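Local coordinates for protein 11R-lipoxygenase (PDB 3VF1) that probably adds molecular oxygen to polyunsaturated fatty acids at a non-heme iron, as lipoxygenases do, in a calcium-dependent way, at residues A[249-254]-A[375-380]; A[284-289]-A[359-364]. All coordinates share one frame; numbering follows the deposited sequence.

How the interactions relate
Interactions 1 and 2 lie on the same side of the chain's centre, within the lipoxygenase region, with their centres about 17 Å apart. Along the chain the order is 249-254, 284-289, 359-364, 375-380, so the outer pair encloses the inner one. Interaction 1 joins a turn and the start of helix 254-263 to helix 369-410, which farther along carries the iron ligands His392 and His397. Interaction 2 sets the short helix 284-287 against strand 361-362, the element before helix 369-410 in the chain. Segments 375-380 and 359-364 touch where Ala375 CB packs on Trp362 CB at 3.8 Å, and strand 344-350 of the five-stranded antiparallel sheet touches both contacts.

Interaction 1 of 2, residues A[249-254]-A[375-380]; sequences EYWRDD and AKLWLR
Lys376 sets out with CG beside its backbone N (chi1 -72°) and runs extended except for one turn about the CG-CD bond (chi3 -63°), which brings NZ to the carboxylate of Asp254. Asp254 likewise has its CG beside the backbone N (chi1 -81°), and the two side chains cross at about a right angle. Lys376 NZ meets Asp254 OD1 nearly along its C-O axis at 2.8 Å, a hydrogen-bonded salt bridge, and Lys376 CD lies 3.6 Å from the same oxygen. The ammonium also gives a hydrogen bond to a water, 2.8 Å from Lys376 NZ, which in turn donates to Trp251 O. Arg252 O lies 3.2 Å from Lys376 NZ. A long lysine suits this place, since it can carry its charge from one helix to a carboxylate at the start of another. Next to this polar cluster, Trp251 CZ3 meets Leu377 CD2 at 3.9 Å, the ring set obliquely to the leucine branch.

Asp254 begins helix 254-263, for which Asp253 is the N-cap, and Asp254 OD1 also accepts the indole NH of Trp372. A buried lysine with a carboxylate and a water as partners and Arg252 O nearby is likely to stay protonated. Charge thus joins the helix start to helix 369-410, while Trp251 on Leu377 joins the preceding turn to it by apolar packing.

Interaction 2 of 2, residues A[284-289]-A[359-364]; sequences NEMVEK and NSIWTP
Met286 and Thr363 bring the two backbones to their nearest approach, with their CA atoms 6.7 Å apart, and the methionine spans the gap toward Ile361. From Met286 CB, which lies 4.3 Å from Thr363 OG1, the chain leaves with CG beside the backbone N (chi1 -58°) and then runs fully extended. CG serves as a spacer, carrying the sulfur to the isoleucine. There Met286 SD does the touching, 4.0 Å from both CD1 and CG2 of Ile361 and 4.2 Å from its CB, the side chains crossing at about a right angle; CE ends the chain beyond the sulfur. A slim, unbranched methionine suits the task, since it can lay its sulfur across the branches of an isoleucine. Beside it, Val287 CG1 faces Thr363 OG1 at 3.9 Å, while Thr363 CG2 is turned to Met286 O, so closely that the exact separation is doubtful. No hydrogen bond links the segments: the threonine hydroxyl is bonded instead to Ile347 O, which fixes its rotation and leaves the methyl to face the helix. Replacing Thr363 by the smaller alanine is likely to leave Ile347 O without its hydroxyl partner and to open a gap beside Met286 and Val287.

The short helix 284-287 therefore leans on strand 361-362, an outermost strand of the five-stranded sheet. Ile361 and Thr363 also touch Ala348 of strand 344-350, whereas Trp362 points away from the short helix and packs against helix 369-410.

Interaction 1 of 2, residues A[249-254]-A[375-380]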
loop_
_atom_site.group_PDB
_atom_site.type_symbol
_atom_site.label_atom_id
_atom_site.label_comp_id
_atom_site.label_asym_id
_atom_site.label_seq_id
_atom_site.Cartn_x
_atom_site.Cartn_y
_atom_site.Cartn_z
ATOM N N GLU A 249 9.422 11.207 -23.653
ATOM C CA GLU A 249 9.153 11.342 -25.079
ATOM C C GLU A 249 7.807 12.006 -25.373
ATOM O O GLU A 249 7.552 12.408 -26.508
ATOM C CB GLU A 249 9.184 9.959 -25.732
ATOM C CG GLU A 249 10.414 9.135 -25.379
ATOM C CD GLU A 249 10.229 7.653 -25.660
ATOM O OE1 GLU A 249 9.108 7.141 -25.444
ATOM O OE2 GLU A 249 11.203 7.001 -26.098
ATOM N N TYR A 250 6.949 12.119 -24.361
ATOM C CA TYR A 250 5.579 12.583 -24.579
ATOM C C TYR A 250 5.131 13.729 -23.664
ATOM O O TYR A 250 4.089 14.337 -23.905
ATOM C CB TYR A 250 4.604 11.418 -24.385
ATOM C CG TYR A 250 4.667 10.344 -25.450
ATOM C CD1 TYR A 250 3.947 10.468 -26.629
ATOM C CD2 TYR A 250 5.428 9.198 -25.264
ATOM C CE1 TYR A 250 3.991 9.487 -27.601
ATOM C CE2 TYR A 250 5.481 8.211 -26.231
ATOM C CZ TYR A 250 4.761 8.361 -27.398
ATOM O OH TYR A 250 4.804 7.381 -28.364
ATOM N N TRP A 251 5.906 14.024 -22.624
ATOM C CA TRP A 251 5.432 14.884 -21.537
ATOM C C TRP A 251 4.876 16.239 -21.993
ATOM O O TRP A 251 4.015 16.811 -21.324
ATOM C CB TRP A 251 6.538 15.100 -20.501
ATOM C CG TRP A 251 7.591 16.069 -20.930
ATOM C CD1 TRP A 251 8.663 15.815 -21.739
ATOM C CD2 TRP A 251 7.681 17.450 -20.567
ATOM N NE1 TRP A 251 9.413 16.955 -21.901
ATOM C CE2 TRP A 251 8.830 17.973 -21.191
ATOM C CE3 TRP A 251 6.900 18.296 -19.774
ATOM C CZ2 TRP A 251 9.217 19.303 -21.050
ATOM C CZ3 TRP A 251 7.286 19.616 -19.633
ATOM C CH2 TRP A 251 8.433 20.107 -20.267
ATOM N N ARG A 252 5.360 16.755 -23.118
ATOM C CA ARG A 252 4.919 18.063 -23.602
ATOM C C ARG A 252 3.530 18.007 -24.237
ATOM O O ARG A 252 2.853 19.026 -24.350
ATOM C CB ARG A 252 5.915 18.623 -24.622
ATOM C CG ARG A 252 7.314 18.878 -24.079
ATOM C CD ARG A 252 8.309 19.042 -25.218
ATOM N NE ARG A 252 9.686 19.214 -24.756
ATOM C CZ ARG A 252 10.310 20.384 -24.625
ATOM N NH1 ARG A 252 9.695 21.525 -24.918
ATOM N NH2 ARG A 252 11.564 20.413 -24.199
ATOM N N ASP A 253 3.110 16.816 -24.650
ATOM C CA ASP A 253 1.853 16.647 -25.371
ATOM C C ASP A 253 0.644 16.801 -24.446
ATOM O O ASP A 253 0.550 16.133 -23.417
ATOM C CB ASP A 253 1.823 15.273 -26.043
ATOM C CG ASP A 253 0.737 15.155 -27.096
ATOM O OD1 ASP A 253 -0.252 15.917 -27.030
ATOM O OD2 ASP A 253 0.873 14.296 -27.994
ATOM N N ASP A 254 -0.280 17.682 -24.822
ATOM C CA ASP A 254 -1.492 17.908 -24.037
ATOM C C ASP A 254 -2.296 16.625 -23.837
ATOM O O ASP A 254 -2.947 16.450 -22.806
ATOM C CB ASP A 254 -2.378 18.967 -24.700
ATOM C CG ASP A 254 -1.926 20.385 -24.396
ATOM O OD1 ASP A 254 -1.034 20.564 -23.537
ATOM O OD2 ASP A 254 -2.473 21.327 -25.007
ATOM N N ALA A 375 2.315 26.895 -16.940
ATOM C CA ALA A 375 1.063 26.705 -16.218
ATOM C C ALA A 375 0.833 25.228 -15.911
ATOM O O ALA A 375 0.419 24.872 -14.808
ATOM C CB ALA A 375 -0.100 27.265 -17.020
ATOM N N LYS A 376 1.108 24.371 -16.889
ATOM C CA LYS A 376 0.914 22.935 -16.724
ATOM C C LYS A 376 1.851 22.358 -15.666
ATOM O O LYS A 376 1.454 21.494 -14.885
ATOM C CB LYS A 376 1.111 22.211 -18.058
ATOM C CG LYS A 376 -0.015 22.450 -19.055
ATOM C CD LYS A 376 0.112 21.565 -20.285
ATOM C CE LYS A 376 1.376 21.864 -21.077
ATOM N NZ LYS A 376 1.468 21.029 -22.306
ATOM N N LEU A 377 3.092 22.833 -15.641
ATOM C CA LEU A 377 4.073 22.345 -14.681
ATOM C C LEU A 377 3.625 22.614 -13.250
ATOM O O LEU A 377 3.819 21.781 -12.368
ATOM C CB LEU A 377 5.440 22.984 -14.933
ATOM C CG LEU A 377 6.150 22.521 -16.210
ATOM C CD1 LEU A 377 7.340 23.416 -16.525
ATOM C CD2 LEU A 377 6.594 21.073 -16.080
ATOM N N TRP A 378 3.021 23.776 -13.026
ATOM C CA TRP A 378 2.564 24.153 -11.690
ATOM C C TRP A 378 1.342 23.350 -11.256
ATOM O O TRP A 378 1.138 23.119 -10.066
ATOM C CB TRP A 378 2.262 25.651 -11.630
ATOM C CG TRP A 378 3.491 26.497 -11.438
ATOM C CD1 TRP A 378 4.229 27.109 -12.410
ATOM C CD2 TRP A 378 4.124 26.817 -10.193
ATOM N NE1 TRP A 378 5.280 27.791 -11.847
ATOM C CE2 TRP A 378 5.239 27.627 -10.488
ATOM C CE3 TRP A 378 3.857 26.498 -8.859
ATOM C CZ2 TRP A 378 6.084 28.121 -9.498
ATOM C CZ3 TRP A 378 4.697 26.990 -7.877
ATOM C CH2 TRP A 378 5.795 27.794 -8.201
ATOM N N LEU A 379 0.534 22.920 -12.220
ATOM C CA LEU A 379 -0.623 22.082 -11.924
ATOM C C LEU A 379 -0.169 20.687 -11.498
ATOM O O LEU A 379 -0.703 20.112 -10.552
ATOM C CB LEU A 379 -1.544 21.988 -13.143
ATOM C CG LEU A 379 -2.826 21.173 -12.957
ATOM C CD1 LEU A 379 -3.727 21.800 -11.904
ATOM C CD2 LEU A 379 -3.566 21.039 -14.281
ATOM N N ARG A 380 0.823 20.151 -12.200
ATOM C CA ARG A 380 1.369 18.837 -11.880
ATOM C C ARG A 380 2.096 18.849 -10.540
ATOM O O ARG A 380 2.046 17.877 -9.789
ATOM C CB ARG A 380 2.326 18.377 -12.980
ATOM C CG ARG A 380 1.649 18.105 -14.310
ATOM C CD ARG A 380 0.739 16.892 -14.224
ATOM N NE ARG A 380 1.483 15.665 -13.947
ATOM C CZ ARG A 380 0.933 14.532 -13.522
ATOM N NH1 ARG A 380 -0.375 14.454 -13.310
ATOM N NH2 ARG A 380 1.696 13.471 -13.299
HETATM O O HOH W 1 2.734 19.117 -20.647
#

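Interaction 2 of 2, residues A[284-289]-A[359-364]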
loop_
_atom_site.group_PDB
_atom_site.type_symbol
_atom_site.label_atom_id
_atom_site.label_comp_id
_atom_site.label_asym_id
_atom_site.label_seq_id
_atom_site.Cartn_x
_atom_site.Cartn_y
_atom_site.Cartn_z
ATOM N N ASN A 284 -16.198 31.193 -22.191
ATOM C CA ASN A 284 -16.212 30.454 -23.446
ATOM C C ASN A 284 -15.180 30.977 -24.440
ATOM O O ASN A 284 -14.549 30.198 -25.154
ATOM C CB ASN A 284 -17.612 30.506 -24.062
ATOM C CG ASN A 284 -17.717 29.708 -25.346
ATOM O OD1 ASN A 284 -17.642 28.480 -25.335
ATOM N ND2 ASN A 284 -17.906 30.404 -26.461
ATOM N N GLU A 285 -15.005 32.295 -24.477
ATOM C CA GLU A 285 -14.068 32.916 -25.414
ATOM C C GLU A 285 -12.663 32.351 -25.237
ATOM O O GLU A 285 -11.896 32.260 -26.192
ATOM C CB GLU A 285 -14.060 34.444 -25.238
ATOM C CG GLU A 285 -12.792 35.037 -24.601
ATOM C CD GLU A 285 -13.071 35.800 -23.311
ATOM O OE1 GLU A 285 -14.245 36.141 -23.057
ATOM O OE2 GLU A 285 -12.111 36.058 -22.551
ATOM N N MET A 286 -12.334 31.969 -24.009
ATOM C CA MET A 286 -10.990 31.519 -23.683
ATOM C C MET A 286 -10.698 30.134 -24.253
ATOM O O MET A 286 -9.560 29.826 -24.579
ATOM C CB MET A 286 -10.796 31.489 -22.165
ATOM C CG MET A 286 -11.035 32.819 -21.469
ATOM S SD MET A 286 -11.026 32.647 -19.675
ATOM C CE MET A 286 -11.202 34.350 -19.159
ATOM N N VAL A 287 -11.726 29.304 -24.391
ATOM C CA VAL A 287 -11.510 27.887 -24.677
ATOM C C VAL A 287 -12.337 27.341 -25.837
ATOM O O VAL A 287 -12.260 26.154 -26.145
ATOM C CB VAL A 287 -11.841 27.037 -23.435
ATOM C CG1 VAL A 287 -10.931 27.414 -22.273
ATOM C CG2 VAL A 287 -13.302 27.215 -23.049
ATOM N N GLU A 288 -13.117 28.197 -26.487
ATOM C CA GLU A 288 -14.088 27.732 -27.473
ATOM C C GLU A 288 -13.456 26.975 -28.642
ATOM O O GLU A 288 -13.974 25.942 -29.063
ATOM C CB GLU A 288 -14.920 28.900 -28.007
ATOM C CG GLU A 288 -16.060 28.458 -28.910
ATOM C CD GLU A 288 -16.805 29.622 -29.531
ATOM O OE1 GLU A 288 -16.151 30.622 -29.903
ATOM O OE2 GLU A 288 -18.047 29.536 -29.644
ATOM N N LYS A 289 -12.345 27.482 -29.167
ATOM C CA LYS A 289 -11.709 26.862 -30.329
ATOM C C LYS A 289 -10.964 25.579 -29.958
ATOM O O LYS A 289 -10.510 24.844 -30.833
ATOM C CB LYS A 289 -10.769 27.847 -31.030
ATOM C CG LYS A 289 -11.484 28.800 -31.986
ATOM C CD LYS A 289 -10.540 29.845 -32.572
ATOM C CE LYS A 289 -9.582 29.252 -33.603
ATOM N NZ LYS A 289 -10.251 28.948 -34.902
ATOM N N ASN A 359 -3.481 36.579 -10.783
ATOM C CA ASN A 359 -3.963 35.205 -10.819
ATOM C C ASN A 359 -4.988 35.024 -11.930
ATOM O O ASN A 359 -6.188 34.910 -11.675
ATOM C CB ASN A 359 -4.587 34.826 -9.479
ATOM C CG ASN A 359 -4.981 33.369 -9.417
ATOM O OD1 ASN A 359 -4.284 32.502 -9.939
ATOM N ND2 ASN A 359 -6.111 33.092 -8.787
ATOM N N SER A 360 -4.502 34.995 -13.164
ATOM C CA SER A 360 -5.362 34.925 -14.335
ATOM C C SER A 360 -5.624 33.484 -14.741
ATOM O O SER A 360 -5.052 32.552 -14.176
ATOM C CB SER A 360 -4.689 35.643 -15.498
ATOM O OG SER A 360 -3.481 34.983 -15.840
ATOM N N ILE A 361 -6.486 33.309 -15.737
ATOM C CA ILE A 361 -6.746 31.994 -16.304
ATOM C C ILE A 361 -5.844 31.758 -17.512
ATOM O O ILE A 361 -5.854 32.534 -18.467
ATOM C CB ILE A 361 -8.218 31.844 -16.719
ATOM C CG1 ILE A 361 -9.115 31.964 -15.484
ATOM C CG2 ILE A 361 -8.439 30.510 -17.416
ATOM C CD1 ILE A 361 -10.594 31.863 -15.773
ATOM N N TRP A 362 -5.064 30.682 -17.454
ATOM C CA TRP A 362 -4.140 30.335 -18.526
ATOM C C TRP A 362 -4.810 29.370 -19.493
ATOM O O TRP A 362 -5.611 28.532 -19.092
ATOM C CB TRP A 362 -2.872 29.705 -17.952
ATOM C CG TRP A 362 -2.222 30.546 -16.900
ATOM C CD1 TRP A 362 -2.545 30.596 -15.576
ATOM C CD2 TRP A 362 -1.136 31.462 -17.082
ATOM N NE1 TRP A 362 -1.728 31.486 -14.921
ATOM C CE2 TRP A 362 -0.853 32.029 -15.824
ATOM C CE3 TRP A 362 -0.374 31.855 -18.185
ATOM C CZ2 TRP A 362 0.157 32.970 -15.639
ATOM C CZ3 TRP A 362 0.627 32.789 -17.999
ATOM C CH2 TRP A 362 0.885 33.336 -16.736
ATOM N N THR A 363 -4.470 29.494 -20.769
ATOM C CA THR A 363 -5.137 28.736 -21.817
ATOM C C THR A 363 -4.248 28.661 -23.057
ATOM O O THR A 363 -3.675 29.666 -23.472
ATOM C CB THR A 363 -6.481 29.403 -22.174
ATOM O OG1 THR A 363 -7.498 28.944 -21.275
ATOM C CG2 THR A 363 -6.894 29.087 -23.573
ATOM N N PRO A 364 -4.129 27.466 -23.657
ATOM C CA PRO A 364 -3.235 27.289 -24.809
ATOM C C PRO A 364 -3.705 28.059 -26.040
ATOM O O PRO A 364 -2.925 28.301 -26.957
ATOM C CB PRO A 364 -3.286 25.780 -25.063
ATOM C CG PRO A 364 -4.606 25.352 -24.526
ATOM C CD PRO A 364 -4.866 26.230 -23.338
#